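Local coordinates for protein peptidoglycan DD-endopeptidase ShyB (Vibrio cholerae, PDB 2GU1) that hydrolyses the peptide cross-links between adjacent peptidoglycan strands as a zinc-dependent DD-endopeptidase, probably so that new glycans can be inserted as the cell wall expands, at residues Leu45-Pro50 with Leu67-Ser72; Ser72-Ala77 with Gln155-His160; Lys76-Arg81 with Ser88-Glu93; Trp98-Phe103 with Leu151-Tyr156. All coordinates share one frame; numbering follows the deposited sequence.

Interaction 1 of 4, residues Leu45-Pro50 with Leu67-Ser72; sequences LDMIQP and LIYHMS
Leu45 opens this contact by reaching Leu67 and Tyr69 with its two methyl groups. The setting is the LysM-like domain. Segment 45-50 belongs to the loop between helix 29-38 and strand 53-58, and it packs on strand 64-70 of the antiparallel sheet. Leu45 CD1 meets Leu67 CD2 at 4.3 Å. Its other branch, CD2, lies 3.8 Å from Tyr69 CD2 and approaches the ring obliquely. The side chains of Leu45 and Tyr69 slide past each other in opposite directions.

Met47 adds little. Its CG stands 4.1 Å from Tyr69 OH, and its side chain crosses the tyrosine at about a right angle. Its backbone O receives a weak bond from Gln49 NE2 at 3.4 Å, which ties the loop to itself.

Ile48 covers one face of the Tyr69 ring with its CG2 branch. This is a CH-pi contact: CG2 is 4.2 Å from the ring centroid and 26° off the normal. CG1, the other branch, leads away from the ring. The Ile48 side chain also touches Ile21 of helix 18-24, so the loop is packed between helix and sheet.

Gln49 gives its backbone N to Glu52 OE1, and Tyr69 OH bonds to the same oxygen. Glu52 thus fixes the phenol end beside the loop. Tyr69 CG is anti to the backbone N (chi1 168°), and the ring beyond it reaches the loop. No hydrogen bond joins the two segments directly. On the face opposite Ile48, Met71 CG sits 3.3 Å above the ring plane, toward the rim.

Interaction 2 of 4, residues Ser72-Ala77 with Gln155-His160; sequences SIVEKA and QYLGEH
Ile73 and Val74 meet Leu157 where two beta turns from different domains face each other. Ser72-Glu75 is a type I turn between strands 64-70 and 75-81 of the LysM-like domain. Leu157-His160 is the type II' turn of a two-residue beta hairpin in the Csd3-type second domain. Gly158 fills its first central position with positive phi.

Ile73 and Leu157 slide past each other in opposite directions. Ile73 CG1 is set between the backbone N and the carbonyl carbon (chi1 58°). Beyond it, CD1 touches Leu157 CB and His160 CB, each at 3.8 Å. The Ile73 side chain crosses that of His160 at about a right angle, and the CB carbon of the histidine makes the contact.

Val74 divides its methyls between two partners. Val74 and Leu157 also slide past each other, with Val74 CG1 3.9 Å from Leu157 CB. CG2 meets the side chain of Gln155 tip to tip, 3.9 Å from Gln155 CD. Gln155 reaches it through an extended chain, with CG anti to the backbone N (chi1 180°).

Leu157 also has a polar neighbour. Its CD2 methyl comes within 3.4 Å of Ile73 O. No hydrogen bond crosses between the segments, and the contact is mainly apolar. Thr162 of the following strand touches both Ile73 and Val74 and extends the same patch.

The type I turn is braced from within. Ser72 OG accepts from Val74 N in an ST turn, with a bond of 3.0 Å and an N-H...O angle of 156°.

Interaction 3 of 4, residues Lys76-Arg81 with Ser88-Glu93; sequences KAIYTR and SYDFQE
A beta hairpin of the LysM-like domain pairs Lys76-Thr80 with Ser88-Gln92 in antiparallel register. Strand 87-93 is the outermost strand of the sheet on this side. Six backbone bonds hold the pair, two each for Lys76 with Gln92, Ile78 with Asp90 and Thr80 with Ser88. The bond from Ile78 N to Asp90 O is 2.7 Å long.

Ala77, Tyr79, Tyr89 and Phe91 occupy one face. Tyr79 and Tyr89 form a T-shaped stack across a non-hydrogen-bonded pair. The edge of Tyr89 points at the face of Tyr79, with centroids 5.3 Å apart and planes at 70°. Tyr89 CD1 does the touching, 3.6 Å from Tyr79 CE1. Tyr89 CE1 also lies 3.7 Å from Ala77 CB, which approaches the ring obliquely. Both hydroxyls have partners beyond the hairpin: Tyr79 OH bonds to Asp39 and Tyr89 OH to Gln44. Val38 of helix 29-38 touches both tyrosines, so this face lies against the helical side of the domain.

The other face carries Lys76, Ile78, Thr80, Ser88, Asp90 and Gln92. Gln92 CG is anti to its carbonyl carbon (chi1 -77°), and the chain runs extended beyond it. The flat amide covers the tip of Ile78, whose CD1 is 3.2 Å from Gln92 NE2. On its oxygen side, Gln92 OE1 approaches Lys76 CE at 3.4 Å. The amide rotation is fixed by a bond within its own strand: Gln92 NE2 donates to Asp90 OD2 at 3.1 Å and meets that oxygen from above the carboxylate plane.

Interaction 4 of 4, residues Trp98-Phe103 with Leu151-Tyr156; sequences WREILF and LVKQQY
One water is gripped by three side chains from both strands: Arg99, Gln154 and Tyr156. It accepts from Gln154 NE2 at 2.8 Å and from Arg99 NH1 at 3.3 Å. Tyr156 OH is also bonded to it, at 3.1 Å. The guanidinium of Arg99 lies flat on the Tyr156 ring in a cation-pi stack. The planes are 9° apart, and Arg99 CZ is 3.8 Å from the ring centroid. A bend at chi3 (57°) brings Arg99 NE over the ring face.

On the opposite face of the sheet, Trp98 covers Gln155. Gln155 CB sits 3.4 Å from the centroid of the indole six-membered ring, almost exactly on its normal. Next to it, Glu100 and Lys153 run side by side. Lys153 NZ forms a salt bridge of 3.2 Å with Glu100 OE1, which accepts through its anti lone pair.

Ile101 and Val152 share the face of Arg99, and the end of Phe103 comes near them. Val152 CG2 meets the edge of the Phe103 ring, 3.8 Å from CD1. Four backbone bonds join Arg99 with Gln154 and Ile101 with Val152. The arrangement is a regular antiparallel strand pair, with 97-106 as an outermost strand of the sheet in the Csd3-type second domain.

In the fold
Interactions 1 and 3 lie in the LysM-like domain, with centres 11 Å apart. Strands 64-70 and 75-81 are neighbours in one sheet, and Leu67 O lies 2.8 Å from Tyr79 N, a probable hydrogen bond. Interaction 4 belongs to the second domain, about 28 Å from interaction 3 between centres. Interaction 2 joins the two domains. It shares Ser72 with interaction 1, Lys76 and Ala77 with interaction 3, and Gln155 and Tyr156 with interaction 4. All four lie away from the zinc site of His232, Asp236 and His313. The LysM-like domain still meets the peptidase domain: Asp46 bonds to Tyr265, and Glu93 forms a salt bridge with Arg321.

Interaction 1 of 4, residues Leu45-Pro50 with Leu67-Ser72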
# COMPACT_ATOMS: atom_id res chain seq x y z
N LEU A 45 6.91 -8.34 2.89
CA LEU A 45 8.35 -8.39 2.67
C LEU A 45 8.87 -7.83 1.36
O LEU A 45 10.04 -7.47 1.26
CB LEU A 45 8.82 -9.84 2.88
CG LEU A 45 8.61 -10.29 4.33
CD1 LEU A 45 8.77 -11.80 4.45
CD2 LEU A 45 9.59 -9.54 5.26
N ASP A 46 8.01 -7.71 0.35
CA ASP A 46 8.44 -7.16 -0.93
C ASP A 46 8.65 -5.65 -0.85
O ASP A 46 9.35 -5.06 -1.68
CB ASP A 46 7.41 -7.45 -2.02
CG ASP A 46 7.70 -8.71 -2.79
OD1 ASP A 46 6.98 -8.98 -3.76
OD2 ASP A 46 8.65 -9.43 -2.44
N MET A 47 8.05 -5.02 0.15
CA MET A 47 8.17 -3.58 0.29
C MET A 47 9.16 -3.11 1.36
O MET A 47 9.04 -1.99 1.84
CB MET A 47 6.79 -2.96 0.59
CG MET A 47 6.19 -3.36 1.94
SD MET A 47 4.60 -2.55 2.29
CE MET A 47 3.44 -3.77 1.67
N ILE A 48 10.14 -3.95 1.71
CA ILE A 48 11.12 -3.55 2.72
C ILE A 48 11.88 -2.33 2.25
O ILE A 48 12.33 -2.26 1.11
CB ILE A 48 12.15 -4.66 3.03
CG1 ILE A 48 12.89 -5.07 1.76
CG2 ILE A 48 11.46 -5.83 3.69
CD1 ILE A 48 14.08 -5.98 1.99
N GLN A 49 12.03 -1.36 3.15
CA GLN A 49 12.70 -0.11 2.85
C GLN A 49 13.91 0.11 3.75
O GLN A 49 13.94 -0.37 4.89
CB GLN A 49 11.73 1.05 3.05
CG GLN A 49 10.48 1.01 2.18
CD GLN A 49 10.77 1.29 0.73
OE1 GLN A 49 11.37 2.32 0.40
NE2 GLN A 49 10.35 0.39 -0.16
N PRO A 50 14.92 0.84 3.26
CA PRO A 50 16.13 1.12 4.04
C PRO A 50 15.72 1.77 5.35
O PRO A 50 14.86 2.67 5.36
CB PRO A 50 16.90 2.09 3.14
CG PRO A 50 16.50 1.67 1.76
CD PRO A 50 15.01 1.44 1.91
N LEU A 67 11.07 -14.85 12.35
CA LEU A 67 11.49 -13.61 11.70
C LEU A 67 10.51 -12.51 12.08
O LEU A 67 9.29 -12.69 11.98
CB LEU A 67 11.48 -13.77 10.17
CG LEU A 67 11.52 -12.47 9.35
CD1 LEU A 67 12.90 -11.86 9.45
CD2 LEU A 67 11.15 -12.75 7.89
N ILE A 68 11.03 -11.36 12.51
CA ILE A 68 10.18 -10.23 12.86
C ILE A 68 10.57 -9.08 11.94
O ILE A 68 11.74 -8.65 11.91
CB ILE A 68 10.37 -9.77 14.34
CG1 ILE A 68 10.06 -10.92 15.30
CG2 ILE A 68 9.41 -8.63 14.65
CD1 ILE A 68 11.16 -11.95 15.38
N TYR A 69 9.60 -8.61 11.16
CA TYR A 69 9.82 -7.50 10.25
C TYR A 69 9.25 -6.24 10.90
O TYR A 69 8.03 -6.05 10.96
CB TYR A 69 9.15 -7.79 8.89
CG TYR A 69 9.04 -6.62 7.92
CD1 TYR A 69 9.96 -5.57 7.94
CD2 TYR A 69 8.02 -6.59 6.97
CE1 TYR A 69 9.86 -4.50 7.02
CE2 TYR A 69 7.91 -5.54 6.06
CZ TYR A 69 8.83 -4.50 6.09
OH TYR A 69 8.70 -3.47 5.19
N HIS A 70 10.14 -5.42 11.44
CA HIS A 70 9.76 -4.16 12.08
C HIS A 70 9.56 -3.08 11.02
O HIS A 70 10.53 -2.43 10.60
CB HIS A 70 10.86 -3.73 13.07
CG HIS A 70 11.02 -4.66 14.24
ND1 HIS A 70 10.17 -4.64 15.33
CD2 HIS A 70 11.91 -5.65 14.47
CE1 HIS A 70 10.53 -5.59 16.18
NE2 HIS A 70 11.58 -6.22 15.68
N MET A 71 8.32 -2.91 10.57
CA MET A 71 8.00 -1.90 9.56
C MET A 71 8.15 -0.51 10.16
O MET A 71 8.49 0.44 9.47
CB MET A 71 6.58 -2.11 9.04
CG MET A 71 6.46 -3.33 8.15
SD MET A 71 4.80 -4.04 8.08
CE MET A 71 4.93 -5.24 9.39
N SER A 72 7.85 -0.40 11.45
CA SER A 72 7.98 0.86 12.19
C SER A 72 8.02 0.48 13.66
O SER A 72 7.88 -0.69 14.00
CB SER A 72 6.78 1.78 11.94
OG SER A 72 5.66 1.39 12.71

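Interaction 2 of 4, residues Ser72-Ala77 with Gln155-His160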
# COMPACT_ATOMS: atom_id res chain seq x y z
N SER A 72 7.85 -0.40 11.45
CA SER A 72 7.98 0.86 12.19
C SER A 72 8.02 0.48 13.66
O SER A 72 7.88 -0.69 14.00
CB SER A 72 6.78 1.78 11.94
OG SER A 72 5.66 1.39 12.71
N ILE A 73 8.22 1.47 14.53
CA ILE A 73 8.27 1.17 15.95
C ILE A 73 6.89 0.82 16.53
O ILE A 73 6.78 0.43 17.68
CB ILE A 73 8.89 2.35 16.74
CG1 ILE A 73 8.09 3.64 16.51
CG2 ILE A 73 10.34 2.55 16.30
CD1 ILE A 73 8.73 4.87 17.14
N VAL A 74 5.85 0.95 15.71
CA VAL A 74 4.50 0.62 16.16
C VAL A 74 3.83 -0.47 15.31
O VAL A 74 2.66 -0.77 15.50
CB VAL A 74 3.58 1.88 16.18
CG1 VAL A 74 4.10 2.89 17.18
CG2 VAL A 74 3.49 2.50 14.79
N GLU A 75 4.59 -1.05 14.38
CA GLU A 75 4.05 -2.09 13.51
C GLU A 75 5.09 -3.14 13.12
O GLU A 75 6.20 -2.80 12.71
CB GLU A 75 3.48 -1.45 12.23
CG GLU A 75 2.44 -0.38 12.50
CD GLU A 75 1.92 0.29 11.23
OE1 GLU A 75 0.98 1.11 11.34
OE2 GLU A 75 2.45 -0.00 10.14
N LYS A 76 4.72 -4.41 13.25
CA LYS A 76 5.62 -5.49 12.90
C LYS A 76 4.88 -6.75 12.43
O LYS A 76 3.80 -7.07 12.93
CB LYS A 76 6.50 -5.84 14.11
CG LYS A 76 5.72 -6.23 15.35
CD LYS A 76 6.64 -6.46 16.54
CE LYS A 76 5.84 -6.78 17.80
NZ LYS A 76 6.72 -6.92 19.00
N ALA A 77 5.48 -7.43 11.47
CA ALA A 77 4.95 -8.67 10.91
C ALA A 77 5.80 -9.78 11.52
O ALA A 77 7.03 -9.73 11.44
CB ALA A 77 5.10 -8.67 9.39
N GLN A 155 1.88 10.41 13.89
CA GLN A 155 1.82 9.39 14.92
C GLN A 155 3.15 9.32 15.66
O GLN A 155 4.22 9.34 15.06
CB GLN A 155 1.48 8.03 14.31
CG GLN A 155 1.40 6.89 15.31
CD GLN A 155 1.03 5.57 14.64
OE1 GLN A 155 1.51 5.27 13.56
NE2 GLN A 155 0.18 4.78 15.30
N TYR A 156 3.05 9.26 16.98
CA TYR A 156 4.22 9.16 17.85
C TYR A 156 4.06 7.95 18.76
O TYR A 156 2.97 7.42 18.92
CB TYR A 156 4.35 10.41 18.72
CG TYR A 156 5.21 11.50 18.11
CD1 TYR A 156 4.83 12.13 16.93
CD2 TYR A 156 6.41 11.87 18.70
CE1 TYR A 156 5.63 13.12 16.35
CE2 TYR A 156 7.22 12.86 18.13
CZ TYR A 156 6.82 13.48 16.96
OH TYR A 156 7.61 14.45 16.39
N LEU A 157 5.17 7.51 19.32
CA LEU A 157 5.18 6.42 20.27
C LEU A 157 5.97 7.04 21.40
O LEU A 157 7.18 7.22 21.29
CB LEU A 157 5.93 5.20 19.73
CG LEU A 157 5.93 4.03 20.73
CD1 LEU A 157 4.49 3.66 21.08
CD2 LEU A 157 6.66 2.84 20.13
N GLY A 158 5.29 7.38 22.49
CA GLY A 158 5.99 8.04 23.57
C GLY A 158 6.51 9.34 23.00
O GLY A 158 5.74 10.15 22.49
N GLU A 159 7.82 9.53 23.03
CA GLU A 159 8.44 10.75 22.53
C GLU A 159 9.06 10.56 21.15
O GLU A 159 9.68 11.48 20.61
CB GLU A 159 9.52 11.21 23.52
CG GLU A 159 10.62 10.18 23.73
CD GLU A 159 11.29 10.31 25.09
OE1 GLU A 159 12.30 9.61 25.32
OE2 GLU A 159 10.80 11.09 25.93
N HIS A 160 8.88 9.38 20.58
CA HIS A 160 9.44 9.08 19.27
C HIS A 160 8.44 9.16 18.13
O HIS A 160 7.33 8.63 18.21
CB HIS A 160 10.08 7.69 19.30
CG HIS A 160 11.16 7.55 20.32
ND1 HIS A 160 12.38 8.19 20.21
CD2 HIS A 160 11.20 6.86 21.49
CE1 HIS A 160 13.12 7.91 21.27
NE2 HIS A 160 12.43 7.10 22.06

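Interaction 3 of 4, residues Lys76-Arg81 with Ser88-Glu93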
# COMPACT_ATOMS: atom_id res chain seq x y z
N LYS A 76 4.72 -4.41 13.25
CA LYS A 76 5.62 -5.49 12.90
C LYS A 76 4.88 -6.75 12.43
O LYS A 76 3.80 -7.07 12.93
CB LYS A 76 6.50 -5.84 14.11
CG LYS A 76 5.72 -6.23 15.35
CD LYS A 76 6.64 -6.46 16.54
CE LYS A 76 5.84 -6.78 17.80
NZ LYS A 76 6.72 -6.92 19.00
N ALA A 77 5.48 -7.43 11.47
CA ALA A 77 4.95 -8.67 10.91
C ALA A 77 5.80 -9.78 11.52
O ALA A 77 7.03 -9.73 11.44
CB ALA A 77 5.10 -8.67 9.39
N ILE A 78 5.16 -10.77 12.13
CA ILE A 78 5.87 -11.86 12.78
C ILE A 78 5.68 -13.19 12.04
O ILE A 78 4.55 -13.67 11.88
CB ILE A 78 5.37 -12.01 14.22
CG1 ILE A 78 5.48 -10.65 14.92
CG2 ILE A 78 6.16 -13.09 14.94
CD1 ILE A 78 4.73 -10.57 16.23
N TYR A 79 6.79 -13.77 11.59
CA TYR A 79 6.77 -15.04 10.86
C TYR A 79 7.34 -16.13 11.77
O TYR A 79 8.55 -16.15 12.05
CB TYR A 79 7.60 -14.91 9.58
CG TYR A 79 7.09 -13.85 8.61
CD1 TYR A 79 6.26 -14.18 7.55
CD2 TYR A 79 7.39 -12.49 8.81
CE1 TYR A 79 5.74 -13.20 6.68
CE2 TYR A 79 6.88 -11.50 7.96
CZ TYR A 79 6.05 -11.86 6.90
OH TYR A 79 5.55 -10.88 6.05
N THR A 80 6.48 -17.03 12.22
CA THR A 80 6.89 -18.10 13.13
C THR A 80 6.91 -19.49 12.52
O THR A 80 5.96 -19.90 11.84
CB THR A 80 5.97 -18.12 14.37
OG1 THR A 80 6.01 -16.84 15.01
CG2 THR A 80 6.43 -19.18 15.36
N ARG A 81 7.99 -20.23 12.77
CA ARG A 81 8.12 -21.59 12.26
C ARG A 81 7.25 -22.54 13.07
O ARG A 81 7.23 -22.49 14.30
CB ARG A 81 9.58 -22.05 12.29
CG ARG A 81 9.75 -23.50 11.83
CD ARG A 81 11.18 -23.83 11.42
NE ARG A 81 12.14 -23.66 12.50
CZ ARG A 81 12.13 -24.35 13.63
NH1 ARG A 81 11.21 -25.28 13.85
NH2 ARG A 81 13.06 -24.12 14.56
N SER A 88 3.99 -19.54 10.12
CA SER A 88 2.70 -18.90 10.32
C SER A 88 2.93 -17.39 10.48
O SER A 88 3.99 -16.95 10.92
CB SER A 88 2.00 -19.46 11.56
OG SER A 88 2.82 -19.35 12.71
N TYR A 89 1.91 -16.61 10.11
CA TYR A 89 1.97 -15.15 10.15
C TYR A 89 1.09 -14.50 11.22
O TYR A 89 -0.04 -14.92 11.45
CB TYR A 89 1.54 -14.62 8.79
CG TYR A 89 1.49 -13.11 8.67
CD1 TYR A 89 2.60 -12.38 8.24
CD2 TYR A 89 0.32 -12.41 8.96
CE1 TYR A 89 2.55 -10.99 8.11
CE2 TYR A 89 0.25 -11.02 8.83
CZ TYR A 89 1.37 -10.32 8.41
OH TYR A 89 1.30 -8.95 8.27
N ASP A 90 1.62 -13.45 11.85
CA ASP A 90 0.89 -12.67 12.86
C ASP A 90 1.32 -11.21 12.73
O ASP A 90 2.52 -10.92 12.67
CB ASP A 90 1.18 -13.18 14.28
CG ASP A 90 0.54 -12.32 15.36
OD1 ASP A 90 -0.41 -11.57 15.05
OD2 ASP A 90 0.98 -12.39 16.53
N PHE A 91 0.35 -10.30 12.67
CA PHE A 91 0.64 -8.88 12.56
C PHE A 91 0.27 -8.18 13.86
O PHE A 91 -0.84 -8.35 14.38
CB PHE A 91 -0.13 -8.25 11.39
CG PHE A 91 0.15 -6.78 11.21
CD1 PHE A 91 1.36 -6.35 10.67
CD2 PHE A 91 -0.79 -5.82 11.61
CE1 PHE A 91 1.64 -4.98 10.54
CE2 PHE A 91 -0.52 -4.46 11.48
CZ PHE A 91 0.70 -4.04 10.95
N GLN A 92 1.19 -7.39 14.40
CA GLN A 92 0.93 -6.68 15.64
C GLN A 92 1.11 -5.18 15.47
O GLN A 92 2.13 -4.71 14.96
CB GLN A 92 1.83 -7.21 16.75
CG GLN A 92 1.38 -8.54 17.32
CD GLN A 92 2.37 -9.11 18.32
OE1 GLN A 92 3.09 -8.37 18.99
NE2 GLN A 92 2.40 -10.43 18.43
N GLU A 93 0.12 -4.43 15.92
CA GLU A 93 0.15 -2.98 15.80
C GLU A 93 -0.13 -2.30 17.14
O GLU A 93 -1.08 -2.64 17.84
CB GLU A 93 -0.88 -2.55 14.76
CG GLU A 93 -0.73 -1.12 14.29
CD GLU A 93 -1.56 -0.84 13.05
OE1 GLU A 93 -1.42 0.27 12.49
OE2 GLU A 93 -2.36 -1.72 12.64

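Interaction 4 of 4, residues Trp98-Phe103 with Leu151-Tyr156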
# COMPACT_ATOMS: atom_id res chain seq x y z
N TRP A 98 -1.41 10.35 18.36
CA TRP A 98 -1.35 11.19 17.17
C TRP A 98 -1.37 12.65 17.57
O TRP A 98 -2.16 13.06 18.42
CB TRP A 98 -2.53 10.89 16.25
CG TRP A 98 -2.49 9.53 15.63
CD1 TRP A 98 -2.87 8.36 16.22
CD2 TRP A 98 -2.03 9.20 14.32
NE1 TRP A 98 -2.68 7.31 15.35
CE2 TRP A 98 -2.16 7.80 14.17
CE3 TRP A 98 -1.51 9.94 13.25
CZ2 TRP A 98 -1.80 7.13 13.00
CZ3 TRP A 98 -1.15 9.28 12.08
CH2 TRP A 98 -1.29 7.88 11.97
N ARG A 99 -0.49 13.44 16.96
CA ARG A 99 -0.43 14.86 17.26
C ARG A 99 -0.70 15.65 15.99
O ARG A 99 -0.38 15.21 14.88
CB ARG A 99 0.94 15.24 17.82
CG ARG A 99 2.10 14.97 16.87
CD ARG A 99 3.39 15.60 17.39
NE ARG A 99 3.75 15.14 18.73
CZ ARG A 99 4.84 15.54 19.39
NH1 ARG A 99 5.67 16.41 18.83
NH2 ARG A 99 5.09 15.08 20.61
N GLU A 100 -1.31 16.82 16.15
CA GLU A 100 -1.60 17.64 14.99
C GLU A 100 -0.52 18.67 14.78
O GLU A 100 -0.01 19.26 15.74
CB GLU A 100 -2.95 18.32 15.16
CG GLU A 100 -4.10 17.33 15.16
CD GLU A 100 -5.45 18.02 15.07
OE1 GLU A 100 -6.47 17.30 14.95
OE2 GLU A 100 -5.48 19.27 15.11
N ILE A 101 -0.16 18.88 13.52
CA ILE A 101 0.86 19.85 13.19
C ILE A 101 0.38 20.67 11.99
O ILE A 101 -0.16 20.14 11.01
CB ILE A 101 2.22 19.15 12.92
CG1 ILE A 101 3.34 20.19 12.80
CG2 ILE A 101 2.12 18.28 11.69
CD1 ILE A 101 3.31 21.02 11.54
N LEU A 102 0.57 21.97 12.09
CA LEU A 102 0.13 22.88 11.05
C LEU A 102 1.32 23.41 10.25
O LEU A 102 2.21 24.05 10.80
CB LEU A 102 -0.63 24.03 11.69
CG LEU A 102 -1.66 24.81 10.89
CD1 LEU A 102 -2.75 23.87 10.37
CD2 LEU A 102 -2.26 25.90 11.78
N PHE A 103 1.35 23.12 8.95
CA PHE A 103 2.42 23.61 8.11
C PHE A 103 1.87 24.79 7.33
O PHE A 103 1.07 24.63 6.41
CB PHE A 103 2.91 22.53 7.14
CG PHE A 103 3.64 21.39 7.81
CD1 PHE A 103 2.96 20.22 8.15
CD2 PHE A 103 4.99 21.48 8.08
CE1 PHE A 103 3.64 19.16 8.75
CE2 PHE A 103 5.68 20.43 8.68
CZ PHE A 103 5.00 19.26 9.02
N LEU A 151 -3.01 20.96 7.58
CA LEU A 151 -3.13 20.27 8.87
C LEU A 151 -2.75 18.80 8.69
O LEU A 151 -3.38 18.08 7.92
CB LEU A 151 -4.56 20.37 9.42
CG LEU A 151 -4.69 19.68 10.79
CD1 LEU A 151 -3.93 20.49 11.82
CD2 LEU A 151 -6.15 19.56 11.20
N VAL A 152 -1.71 18.37 9.40
CA VAL A 152 -1.24 17.00 9.33
C VAL A 152 -1.31 16.32 10.70
O VAL A 152 -1.17 16.96 11.74
CB VAL A 152 0.24 16.95 8.84
CG1 VAL A 152 0.76 15.51 8.82
CG2 VAL A 152 0.35 17.58 7.46
N LYS A 153 -1.58 15.02 10.69
CA LYS A 153 -1.63 14.23 11.90
C LYS A 153 -0.37 13.39 11.86
O LYS A 153 -0.09 12.73 10.86
CB LYS A 153 -2.85 13.31 11.91
CG LYS A 153 -4.13 14.00 12.34
CD LYS A 153 -5.25 12.98 12.55
CE LYS A 153 -6.44 13.62 13.26
NZ LYS A 153 -6.05 14.13 14.61
N GLN A 154 0.41 13.43 12.94
CA GLN A 154 1.65 12.66 13.02
C GLN A 154 1.55 11.66 14.16
O GLN A 154 1.20 12.03 15.28
CB GLN A 154 2.84 13.58 13.25
CG GLN A 154 3.32 14.32 12.02
CD GLN A 154 4.47 15.27 12.34
OE1 GLN A 154 5.22 15.68 11.46
NE2 GLN A 154 4.60 15.62 13.62
N GLN A 155 1.88 10.41 13.89
CA GLN A 155 1.82 9.39 14.92
C GLN A 155 3.15 9.32 15.66
O GLN A 155 4.22 9.34 15.06
CB GLN A 155 1.48 8.03 14.31
CG GLN A 155 1.40 6.89 15.31
CD GLN A 155 1.03 5.57 14.64
OE1 GLN A 155 1.51 5.27 13.56
NE2 GLN A 155 0.18 4.78 15.30
N TYR A 156 3.05 9.26 16.98
CA TYR A 156 4.22 9.16 17.85
C TYR A 156 4.06 7.95 18.76
O TYR A 156 2.97 7.42 18.92
CB TYR A 156 4.35 10.41 18.72
CG TYR A 156 5.21 11.50 18.11
CD1 TYR A 156 4.83 12.13 16.93
CD2 TYR A 156 6.41 11.87 18.70
CE1 TYR A 156 5.63 13.12 16.35
CE2 TYR A 156 7.22 12.86 18.13
CZ TYR A 156 6.82 13.48 16.96
OH TYR A 156 7.61 14.45 16.39
O HOH W 1 6.02 16.94 15.61